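Local coordinates for protein branched-chain amino acid aminotransferase (PDB 6THQ) that probably catalyses the pyridoxal 5'-phosphate-dependent transfer of amino groups between leucine, isoleucine or valine and 2-oxoglutarate, at residues Ile46-Asn51 with Leu102-Val107; Ala71-Leu76 with Pro158-Ala163; Gly208-Pro213 with Leu235-Leu240. All blocks are in the same frame, centred on the assembly; numbering follows the deposited sequence. Where two conformers were deposited one is given.

Contact 1: residues Ile46-Asn51 with Leu102-Val107; sequences IRAYWN and LYIRPV. With PY5 (2-[O-phosphonopyridoxyl]-amino-pentanoic acid), chain E.
Ile46 pairs with Ile104 through two backbone bonds, Ile46 N to Ile104 O at 3.0 Å and Ile104 N to Ile46 O at 2.6 Å. Their side chains lie on the same face of the sheet, CB of Ile46 4.0 Å from CB of Ile104. With CG1 beside the backbone N (chi1 -46°), Ile46 also brings CD1 to 4.0 Å from CG of Pro106, the two side chains crossing at about a right angle; Leu60, His63 and Met64 of helix 60-74 pack on Ile46. Strands 42-50 and 102-110 are antiparallel neighbours in the seven-stranded sheet of this class IV aminotransferase. Arg47, facing Tyr103 in a non-hydrogen-bonded pair, turns to the other face, where the cofactor lies. It brings CG obliquely to 4.5 Å from CD2 of Tyr103, and the extended chain then leads away from the ring; Arg47 NH2 is bonded to Gly134 O and Ala261 O, and NE to Thr260 O. Tyr103 OH points to a carboxylate oxygen of the ligand PY5, which meets the ring at its edge; the bond is very short, so its length is doubtful. Arg105 NH2 donates to Tyr103 OH at 3.0 Å, with the hydroxyl near the guanidinium plane. Asn37 and Tyr38 of the second subunit also bind this guanidinium. Ala48 completes the pairing with Leu102, and its CB sits 4.1 Å from Ile104 CD1.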
loop_
_atom_site.group_PDB
_atom_site.type_symbol
_atom_site.label_atom_id
_atom_site.label_comp_id
_atom_site.label_asym_id
_atom_site.label_seq_id
_atom_site.Cartn_x
_atom_site.Cartn_y
_atom_site.Cartn_z
ATOM N N ILE A 46 -6.288 -6.652 17.438
ATOM C CA ILE A 46 -7.144 -7.281 18.428
ATOM C C ILE A 46 -6.509 -7.126 19.777
ATOM O O ILE A 46 -5.305 -7.334 19.939
ATOM C CB ILE A 46 -7.389 -8.760 18.153
ATOM C CG1 ILE A 46 -7.739 -9.001 16.702
ATOM C CG2 ILE A 46 -8.592 -9.197 18.997
ATOM C CD1 ILE A 46 -7.898 -10.462 16.282
ATOM N N ARG A 47 -7.278 -6.663 20.751
ATOM C CA ARG A 47 -6.699 -6.532 22.076
ATOM C C ARG A 47 -7.117 -7.705 22.976
ATOM O O ARG A 47 -8.183 -8.306 22.789
ATOM C CB ARG A 47 -7.099 -5.215 22.704
ATOM C CG ARG A 47 -6.030 -4.133 22.563
ATOM C CD ARG A 47 -6.430 -3.010 23.462
ATOM N NE ARG A 47 -5.633 -1.831 23.311
ATOM C CZ ARG A 47 -4.690 -1.474 24.168
ATOM N NH1 ARG A 47 -4.435 -2.216 25.208
ATOM N NH2 ARG A 47 -3.995 -0.362 23.987
ATOM N N ALA A 48 -6.259 -8.045 23.940
ATOM C CA ALA A 48 -6.647 -8.993 25.001
ATOM C C ALA A 48 -6.385 -8.241 26.275
ATOM O O ALA A 48 -5.352 -7.581 26.381
ATOM C CB ALA A 48 -5.857 -10.316 24.918
ATOM N N TYR A 49 -7.333 -8.291 27.207
ATOM C CA TYR A 49 -7.143 -7.564 28.486
ATOM C C TYR A 49 -7.044 -8.521 29.711
ATOM O O TYR A 49 -7.790 -9.530 29.828
ATOM C CB TYR A 49 -8.268 -6.592 28.690
ATOM C CG TYR A 49 -8.243 -5.422 27.806
ATOM C CD1 TYR A 49 -8.830 -5.475 26.524
ATOM C CD2 TYR A 49 -7.734 -4.196 28.254
ATOM C CE1 TYR A 49 -8.848 -4.335 25.691
ATOM C CE2 TYR A 49 -7.759 -3.054 27.425
ATOM C CZ TYR A 49 -8.336 -3.161 26.153
ATOM O OH TYR A 49 -8.428 -2.059 25.361
ATOM N N TRP A 50 -6.085 -8.215 30.579
ATOM C CA TRP A 50 -5.852 -8.982 31.805
ATOM C C TRP A 50 -6.706 -8.328 32.886
ATOM O O TRP A 50 -6.478 -7.153 33.183
ATOM C CB TRP A 50 -4.371 -8.852 32.224
ATOM C CG TRP A 50 -4.058 -9.581 33.543
ATOM C CD1 TRP A 50 -3.619 -9.020 34.727
ATOM C CD2 TRP A 50 -4.180 -11.007 33.793
ATOM N NE1 TRP A 50 -3.455 -10.014 35.684
ATOM C CE2 TRP A 50 -3.785 -11.232 35.142
ATOM C CE3 TRP A 50 -4.579 -12.108 33.003
ATOM C CZ2 TRP A 50 -3.799 -12.516 35.728
ATOM C CZ3 TRP A 50 -4.583 -13.388 33.567
ATOM C CH2 TRP A 50 -4.187 -13.589 34.923
ATOM N N ASN A 51 -7.694 -9.035 33.459
ATOM C CA ASN A 51 -8.486 -8.415 34.591
ATOM C C ASN A 51 -8.068 -8.804 36.028
ATOM O O ASN A 51 -8.784 -8.472 36.977
ATOM C CB ASN A 51 -9.994 -8.610 34.426
ATOM C CG ASN A 51 -10.429 -10.050 34.632
ATOM O OD1 ASN A 51 -9.632 -10.910 35.010
ATOM N ND2 ASN A 51 -11.694 -10.331 34.357
ATOM N N LEU A 102 -2.404 -7.365 25.868
ATOM C CA LEU A 102 -1.819 -7.664 24.569
ATOM C C LEU A 102 -2.476 -6.843 23.442
ATOM O O LEU A 102 -3.687 -6.583 23.497
ATOM C CB LEU A 102 -1.975 -9.160 24.221
ATOM C CG LEU A 102 -1.439 -10.191 25.221
ATOM C CD1 LEU A 102 -1.653 -11.612 24.682
ATOM C CD2 LEU A 102 0.033 -9.884 25.517
ATOM N N TYR A 103 -1.666 -6.472 22.430
ATOM C CA TYR A 103 -2.136 -6.178 21.106
ATOM C C TYR A 103 -1.804 -7.315 20.176
ATOM O O TYR A 103 -0.691 -7.755 20.128
ATOM C CB TYR A 103 -1.576 -4.846 20.630
ATOM C CG TYR A 103 -2.086 -4.393 19.274
ATOM C CD1 TYR A 103 -1.504 -4.874 18.085
ATOM C CD2 TYR A 103 -3.167 -3.509 19.167
ATOM C CE1 TYR A 103 -1.989 -4.453 16.819
ATOM C CE2 TYR A 103 -3.643 -3.063 17.920
ATOM C CZ TYR A 103 -3.057 -3.540 16.747
ATOM O OH TYR A 103 -3.516 -3.114 15.532
ATOM N N ILE A 104 -2.786 -7.817 19.450
ATOM C CA ILE A 104 -2.607 -8.967 18.568
ATOM C C ILE A 104 -2.695 -8.504 17.111
ATOM O O ILE A 104 -3.649 -7.861 16.719
ATOM C CB ILE A 104 -3.648 -10.061 18.905
ATOM C CG1 ILE A 104 -3.360 -10.556 20.342
ATOM C CG2 ILE A 104 -3.606 -11.267 17.975
ATOM C CD1 ILE A 104 -4.615 -10.988 21.086
ATOM N N ARG A 105 -1.671 -8.839 16.329
ATOM C CA ARG A 105 -1.612 -8.584 14.909
ATOM C C ARG A 105 -1.710 -9.822 14.026
ATOM O O ARG A 105 -0.712 -10.473 13.781
ATOM C CB ARG A 105 -0.311 -7.822 14.582
ATOM C CG ARG A 105 -0.082 -7.493 13.082
ATOM C CD ARG A 105 -1.262 -6.755 12.363
ATOM N NE ARG A 105 -1.647 -5.472 12.980
ATOM C CZ ARG A 105 -0.972 -4.320 12.848
ATOM N NH1 ARG A 105 0.165 -4.249 12.127
ATOM N NH2 ARG A 105 -1.432 -3.207 13.442
ATOM N N PRO A 106 -2.905 -10.140 13.508
ATOM C CA PRO A 106 -2.950 -11.077 12.365
ATOM C C PRO A 106 -2.608 -10.316 11.059
ATOM O O PRO A 106 -3.030 -9.185 10.906
ATOM C CB PRO A 106 -4.397 -11.513 12.304
ATOM C CG PRO A 106 -5.033 -10.984 13.568
ATOM C CD PRO A 106 -4.233 -9.779 13.983
ATOM N N VAL A 107 -1.849 -10.922 10.148
ATOM C CA VAL A 107 -1.586 -10.346 8.868
ATOM C C VAL A 107 -1.652 -11.441 7.827
ATOM O O VAL A 107 -1.069 -12.481 8.018
ATOM C CB VAL A 107 -0.247 -9.587 8.865
ATOM C CG1 VAL A 107 0.881 -10.412 9.445
ATOM C CG2 VAL A 107 0.102 -9.076 7.440
HETATM N N1 PY5 E . -9.491 3.873 11.396
HETATM C C2 PY5 E . -8.215 3.505 11.103
HETATM C C2A PY5 E . -7.490 4.205 9.984
HETATM C C3 PY5 E . -7.532 2.480 11.968
HETATM O O3 PY5 E . -6.228 2.099 11.763
HETATM C C4 PY5 E . -8.332 1.875 13.090
HETATM C C4A PY5 E . -7.739 0.830 14.031
HETATM C C5 PY5 E . -9.728 2.355 13.255
HETATM C C6 PY5 E . -10.219 3.321 12.382
HETATM C C5A PY5 E . -10.587 1.767 14.372
HETATM O O4P PY5 E . -10.705 0.352 14.164
HETATM P P PY5 E . -11.074 -0.708 15.320
HETATM O O1P PY5 E . -9.753 -1.011 15.978
HETATM O O2P PY5 E . -11.942 0.059 16.275
HETATM O O3P PY5 E . -11.733 -1.844 14.551
HETATM N N PY5 E . -6.707 0.192 13.253
HETATM C CA PY5 E . -5.405 0.054 13.856
HETATM C C PY5 E . -5.736 -0.596 15.189
HETATM O O PY5 E . -5.569 -1.800 15.013
HETATM C CB PY5 E . -4.494 1.309 13.728
HETATM C CG PY5 E . -3.172 0.962 13.030
HETATM C CD PY5 E . -2.166 0.583 14.120
HETATM O OXT PY5 E . -6.177 -0.081 16.271
#

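Contact 2: residues Ala71-Leu76 with Pro158-Ala163; sequences AKIIGL and PVMAKA. With PY5 (2-[O-phosphonopyridoxyl]-amino-pentanoic acid), chain E; PLP (pyridoxal-5'-phosphate), chain D.
Ile73, near the end of helix 60-74, passes 6.7 Å from Ala161 between CA atoms, where the chain turns through a type I beta turn from Pro158 to Ala161. No hydrogen bond joins the two segments; they meet through methyl groups and a proline ring. Ile73 holds CG2 anti to the backbone N and directs it at the turn, 3.5 Å from CB of Pro158 and 4.0 Å from CB of Ala161. Ile74 takes the rarer torsion with CG1 between the backbone N and the carbonyl carbon (chi1 74°), and this leaves CG2 turned to the loop. The Ile74 and Pro158 side chains cross at about a right angle, CG2 of Ile74 3.9 Å from CG of Pro158; the same methyl lies 3.9 Å from CB of Ala163. The helix finishes here in a Schellman motif, Gly75 with positive phi as the C-prime residue and Leu76 N bonded to Ala71 O at 2.9 Å. On the loop side, Lys162 is the centre of an inverse gamma turn, and its CB points away from the helix. PLP and PY5 are alternative occupants of one site, and Lys162 has two conformers, so the bond from Lys162 NZ to atom O of PY5 (2.9 Å) is doubtful. With PLP in the site, Lys162 next to C4A is consistent with the Schiff-base lysine of the family. Ser70 OG of helix 60-74 holds the Lys162 backbone N, and Trp149 and Leu168 of the second subunit pack on Pro158 and Ala163.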
loop_
_atom_site.group_PDB
_atom_site.type_symbol
_atom_site.label_atom_id
_atom_site.label_comp_id
_atom_site.label_asym_id
_atom_site.label_seq_id
_atom_site.Cartn_x
_atom_site.Cartn_y
_atom_site.Cartn_z
ATOM N N ALA A 71 -10.397 -9.479 3.046
ATOM C CA ALA A 71 -9.697 -10.253 2.021
ATOM C C ALA A 71 -10.612 -10.441 0.823
ATOM O O ALA A 71 -10.177 -10.376 -0.305
ATOM C CB ALA A 71 -9.144 -11.567 2.569
ATOM N N LYS A 72 -11.894 -10.640 1.058
ATOM C CA LYS A 72 -12.828 -10.778 -0.030
ATOM C C LYS A 72 -12.907 -9.432 -0.817
ATOM O O LYS A 72 -13.021 -9.416 -2.034
ATOM C CB LYS A 72 -14.188 -11.178 0.523
ATOM C CG LYS A 72 -15.221 -11.454 -0.571
ATOM C CD LYS A 72 -16.607 -11.828 -0.046
ATOM C CE LYS A 72 -17.503 -12.036 -1.281
ATOM N NZ LYS A 72 -18.777 -12.723 -0.994
ATOM N N ILE A 73 -12.917 -8.311 -0.106
ATOM C CA ILE A 73 -12.974 -7.010 -0.749
ATOM C C ILE A 73 -11.810 -6.796 -1.740
ATOM O O ILE A 73 -12.066 -6.421 -2.866
ATOM C CB ILE A 73 -13.110 -5.876 0.303
ATOM C CG1 ILE A 73 -14.489 -5.953 0.951
ATOM C CG2 ILE A 73 -12.893 -4.521 -0.333
ATOM C CD1 ILE A 73 -14.575 -5.158 2.226
ATOM N N ILE A 74 -10.583 -7.130 -1.359
ATOM C CA ILE A 74 -9.417 -6.825 -2.207
ATOM C C ILE A 74 -9.083 -7.974 -3.142
ATOM O O ILE A 74 -8.179 -7.855 -3.917
ATOM C CB ILE A 74 -8.115 -6.444 -1.426
ATOM C CG1 ILE A 74 -7.430 -7.647 -0.737
ATOM C CG2 ILE A 74 -8.335 -5.328 -0.444
ATOM C CD1 ILE A 74 -6.066 -7.338 -0.178
ATOM N N GLY A 75 -9.793 -9.095 -3.047
ATOM C CA GLY A 75 -9.523 -10.268 -3.896
ATOM C C GLY A 75 -8.383 -11.184 -3.401
ATOM O O GLY A 75 -7.719 -11.821 -4.208
ATOM N N LEU A 76 -8.119 -11.216 -2.092
ATOM C CA LEU A 76 -7.104 -12.070 -1.549
ATOM C C LEU A 76 -7.793 -13.353 -1.051
ATOM O O LEU A 76 -8.821 -13.306 -0.346
ATOM C CB LEU A 76 -6.421 -11.359 -0.383
ATOM C CG LEU A 76 -5.372 -12.058 0.456
ATOM C CD1 LEU A 76 -4.150 -12.251 -0.438
ATOM C CD2 LEU A 76 -5.013 -11.244 1.683
ATOM N N PRO A 158 -10.009 0.409 -1.818
ATOM C CA PRO A 158 -11.162 0.001 -0.987
ATOM C C PRO A 158 -10.971 0.323 0.488
ATOM O O PRO A 158 -10.624 -0.582 1.232
ATOM C CB PRO A 158 -11.180 -1.539 -1.177
ATOM C CG PRO A 158 -9.780 -1.912 -1.526
ATOM C CD PRO A 158 -9.183 -0.741 -2.250
ATOM N N VAL A 159 -11.169 1.590 0.911
ATOM C CA VAL A 159 -10.747 2.053 2.212
ATOM C C VAL A 159 -11.527 1.375 3.324
ATOM O O VAL A 159 -11.091 1.423 4.467
ATOM C CB VAL A 159 -11.203 3.476 2.550
ATOM C CG1 VAL A 159 -10.119 4.343 3.167
ATOM C CG2 VAL A 159 -12.219 4.042 1.612
ATOM N N MET A 160 -12.709 0.841 3.032
ATOM C CA MET A 160 -13.456 0.143 4.096
ATOM C C MET A 160 -12.656 -1.150 4.568
ATOM O O MET A 160 -12.804 -1.558 5.709
ATOM C CB MET A 160 -14.887 -0.223 3.681
ATOM C CG MET A 160 -15.862 -0.290 4.882
ATOM S SD MET A 160 -17.567 -0.848 4.528
ATOM C CE MET A 160 -17.267 -2.601 4.265
ATOM N N ALA A 161 -11.831 -1.748 3.696
ATOM C CA ALA A 161 -11.026 -2.877 4.098
ATOM C C ALA A 161 -9.771 -2.476 4.904
ATOM O O ALA A 161 -9.221 -1.385 4.717
ATOM C CB ALA A 161 -10.637 -3.675 2.885
ATOM N N LYS A 162 -9.338 -3.332 5.824
ATOM C CA LYS A 162 -8.084 -3.059 6.550
ATOM C C LYS A 162 -7.007 -3.679 5.707
ATOM O O LYS A 162 -6.500 -4.777 6.018
ATOM C CB LYS A 162 -8.126 -3.576 8.011
ATOM C CG LYS A 162 -7.347 -2.716 8.994
ATOM C CD LYS A 162 -7.557 -3.127 10.447
ATOM C CE LYS A 162 -7.418 -1.985 11.450
ATOM N NZ LYS A 162 -6.126 -1.944 12.190
ATOM N N ALA A 163 -6.703 -3.002 4.600
ATOM C CA ALA A 163 -5.796 -3.542 3.562
ATOM C C ALA A 163 -4.460 -2.841 3.722
ATOM O O ALA A 163 -4.389 -1.633 3.923
ATOM C CB ALA A 163 -6.332 -3.272 2.143
HETATM N N1 PY5 E . -9.491 3.873 11.396
HETATM C C2 PY5 E . -8.215 3.505 11.103
HETATM C C2A PY5 E . -7.490 4.205 9.984
HETATM C C3 PY5 E . -7.532 2.480 11.968
HETATM O O3 PY5 E . -6.228 2.099 11.763
HETATM C C4 PY5 E . -8.332 1.875 13.090
HETATM C C4A PY5 E . -7.739 0.830 14.031
HETATM C C5 PY5 E . -9.728 2.355 13.255
HETATM C C6 PY5 E . -10.219 3.321 12.382
HETATM C C5A PY5 E . -10.587 1.767 14.372
HETATM O O4P PY5 E . -10.705 0.352 14.164
HETATM P P PY5 E . -11.074 -0.708 15.320
HETATM O O1P PY5 E . -9.753 -1.011 15.978
HETATM O O2P PY5 E . -11.942 0.059 16.275
HETATM O O3P PY5 E . -11.733 -1.844 14.551
HETATM N N PY5 E . -6.707 0.192 13.253
HETATM C CA PY5 E . -5.405 0.054 13.856
HETATM C C PY5 E . -5.736 -0.596 15.189
HETATM O O PY5 E . -5.569 -1.800 15.013
HETATM C CB PY5 E . -4.494 1.309 13.728
HETATM C CG PY5 E . -3.172 0.962 13.030
HETATM C CD PY5 E . -2.166 0.583 14.120
HETATM O OXT PY5 E . -6.177 -0.081 16.271
HETATM N N1 PLP D . -9.301 3.216 11.376
HETATM C C2 PLP D . -8.191 2.643 10.865
HETATM C C2A PLP D . -7.574 3.343 9.702
HETATM C C3 PLP D . -7.600 1.427 11.510
HETATM O O3 PLP D . -6.463 0.799 11.074
HETATM C C4 PLP D . -8.317 0.863 12.692
HETATM C C4A PLP D . -7.788 -0.392 13.374
HETATM C C5 PLP D . -9.543 1.601 13.121
HETATM C C6 PLP D . -9.958 2.741 12.435
HETATM C C5A PLP D . -10.365 1.165 14.314
HETATM O O4P PLP D . -10.991 -0.067 14.039
HETATM P P PLP D . -11.187 -1.060 15.274
HETATM O O1P PLP D . -9.772 -1.176 15.787
HETATM O O2P PLP D . -12.088 -0.334 16.227
HETATM O O3P PLP D . -11.787 -2.270 14.604
#

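Contact 3: residues Gly208-Pro213 with Leu235-Leu240; sequences GVLMTP and LGIPLL
Leu210 inserts its CD2 methyl between two side chains of the facing segment, 3.9 Å from CG2 of Ile237 and 4.0 Å from CD1 of Leu239. Its CG is anti to the backbone N (chi1 -164°), which puts CD2 beside both of these methyls. Leu210 and Leu239 share the face of the sheet covered by helix 223-234. Ala232 of that helix touches Leu210 and Ile237, Ile229 touches Leu239, and Ile284 of helix 279-292 adds to the Leu210 side. On the other face the packing is more exposed: CG1 of Val209 comes within 3.6 Å of CD2 of Leu240, the two side chains crossing obliquely, and CG of Met211 lies 4.2 Å from CB of Leu240. Between the strands, which run parallel in a beta-alpha-beta crossover (strand 209-212, helix 223-234, strand 239-245, with Gly236 ending the helix in a Schellman motif), the polar contacts are main-chain bonds. Leu210 uses both of its backbone polar groups, N giving to Pro238 O at 2.9 Å and O taking Leu240 N at 2.7 Å. Thr212 N closes the series on Leu240 O at 3.0 Å, while Thr212 OG1 is bonded to Ile202 O. Side chains meet side chains only through apolar groups, and no charged group takes part: main-chain bonds set the register, and the buried face is hydrophobic where the connecting helix lies on it.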
loop_
_atom_site.group_PDB
_atom_site.type_symbol
_atom_site.label_atom_id
_atom_site.label_comp_id
_atom_site.label_asym_id
_atom_site.label_seq_id
_atom_site.Cartn_x
_atom_site.Cartn_y
_atom_site.Cartn_z
ATOM N N GLY A 208 -25.570 17.733 23.246
ATOM C CA GLY A 208 -25.942 16.408 23.778
ATOM C C GLY A 208 -26.211 15.241 22.822
ATOM O O GLY A 208 -26.564 14.167 23.291
ATOM N N VAL A 209 -26.054 15.421 21.497
ATOM C CA VAL A 209 -26.147 14.286 20.510
ATOM C C VAL A 209 -24.735 13.779 20.106
ATOM O O VAL A 209 -23.844 14.573 19.774
ATOM C CB VAL A 209 -26.942 14.723 19.264
ATOM C CG1 VAL A 209 -27.108 13.590 18.282
ATOM C CG2 VAL A 209 -28.325 15.252 19.676
ATOM N N LEU A 210 -24.532 12.480 20.157
ATOM C CA LEU A 210 -23.293 11.852 19.742
ATOM C C LEU A 210 -23.347 11.619 18.201
ATOM O O LEU A 210 -24.326 11.042 17.655
ATOM C CB LEU A 210 -23.204 10.539 20.489
ATOM C CG LEU A 210 -21.972 9.699 20.664
ATOM C CD1 LEU A 210 -20.756 10.505 21.140
ATOM C CD2 LEU A 210 -22.400 8.688 21.670
ATOM N N MET A 211 -22.311 12.094 17.518
ATOM C CA MET A 211 -22.240 12.012 16.049
ATOM C C MET A 211 -20.920 11.366 15.617
ATOM O O MET A 211 -19.811 11.664 16.143
ATOM C CB MET A 211 -22.346 13.384 15.408
ATOM C CG MET A 211 -23.683 14.064 15.627
ATOM S SD MET A 211 -23.499 15.753 14.932
ATOM C CE MET A 211 -25.052 16.557 15.408
ATOM N N THR A 212 -21.032 10.463 14.665
ATOM C CA THR A 212 -19.832 9.878 14.074
ATOM C C THR A 212 -20.083 9.764 12.537
ATOM O O THR A 212 -21.211 9.454 12.105
ATOM C CB THR A 212 -19.550 8.507 14.744
ATOM O OG1 THR A 212 -18.227 8.052 14.476
ATOM C CG2 THR A 212 -20.519 7.388 14.295
ATOM N N PRO A 213 -19.057 10.016 11.712
ATOM C CA PRO A 213 -19.238 9.915 10.281
ATOM C C PRO A 213 -19.808 8.536 9.898
ATOM O O PRO A 213 -19.413 7.528 10.457
ATOM C CB PRO A 213 -17.800 10.013 9.751
ATOM C CG PRO A 213 -17.082 10.818 10.813
ATOM C CD PRO A 213 -17.671 10.338 12.097
ATOM N N LEU A 235 -26.941 3.253 27.103
ATOM C CA LEU A 235 -26.915 4.395 28.015
ATOM C C LEU A 235 -27.970 5.444 27.686
ATOM O O LEU A 235 -28.053 6.478 28.367
ATOM C CB LEU A 235 -25.524 5.034 27.983
ATOM C CG LEU A 235 -24.466 4.072 28.496
ATOM C CD1 LEU A 235 -23.146 4.813 28.359
ATOM C CD2 LEU A 235 -24.663 3.656 29.968
ATOM N N GLY A 236 -28.757 5.200 26.627
ATOM C CA GLY A 236 -29.737 6.201 26.238
ATOM C C GLY A 236 -29.191 7.500 25.656
ATOM O O GLY A 236 -29.873 8.498 25.710
ATOM N N ILE A 237 -27.979 7.488 25.078
ATOM C CA ILE A 237 -27.391 8.667 24.434
ATOM C C ILE A 237 -27.811 8.658 22.950
ATOM O O ILE A 237 -27.538 7.699 22.204
ATOM C CB ILE A 237 -25.874 8.688 24.560
ATOM C CG1 ILE A 237 -25.476 8.676 26.028
ATOM C CG2 ILE A 237 -25.314 9.905 23.878
ATOM C CD1 ILE A 237 -24.052 8.162 26.321
ATOM N N PRO A 238 -28.538 9.723 22.531
ATOM C CA PRO A 238 -28.956 9.858 21.149
ATOM C C PRO A 238 -27.659 9.894 20.249
ATOM O O PRO A 238 -26.661 10.521 20.620
ATOM C CB PRO A 238 -29.667 11.223 21.138
ATOM C CG PRO A 238 -29.886 11.557 22.608
ATOM C CD PRO A 238 -28.746 10.963 23.313
ATOM N N LEU A 239 -27.680 9.188 19.106
ATOM C CA LEU A 239 -26.549 8.928 18.278
ATOM C C LEU A 239 -26.950 9.057 16.831
ATOM O O LEU A 239 -27.928 8.460 16.396
ATOM C CB LEU A 239 -26.027 7.518 18.491
ATOM C CG LEU A 239 -24.798 7.229 17.610
ATOM C CD1 LEU A 239 -23.683 6.622 18.438
ATOM C CD2 LEU A 239 -25.253 6.355 16.424
ATOM N N LEU A 240 -26.178 9.841 16.081
ATOM C CA LEU A 240 -26.377 9.973 14.655
ATOM C C LEU A 240 -25.119 9.575 13.899
ATOM O O LEU A 240 -23.999 9.983 14.241
ATOM C CB LEU A 240 -26.721 11.412 14.343
ATOM C CG LEU A 240 -28.134 11.987 14.098
ATOM C CD1 LEU A 240 -29.408 11.189 14.388
ATOM C CD2 LEU A 240 -28.079 13.299 14.814
#

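Contacts 1 and 2 alternate along the chain: contact 1 opens on strand 42-50 and contact 2 at the end of helix 60-74, and their second segments follow in the same order. Contact 3 comes after both have closed. Helix 60-74 links the first two, packing on Ile46 of contact 1 and ending in contact 2. Their centres are about 22 Å apart, their nearest atoms about 4 Å; both reach PY5 and both meet the second subunit, so they approach one active site from different elements. Contact 3 belongs to the separate nine-stranded mixed sheet, its centre about 28 Å from that of contact 1 and about 29 Å from that of contact 2. The side chain of its Thr212 is about 10 Å from PY5, so contact 3 lies away from the ligand.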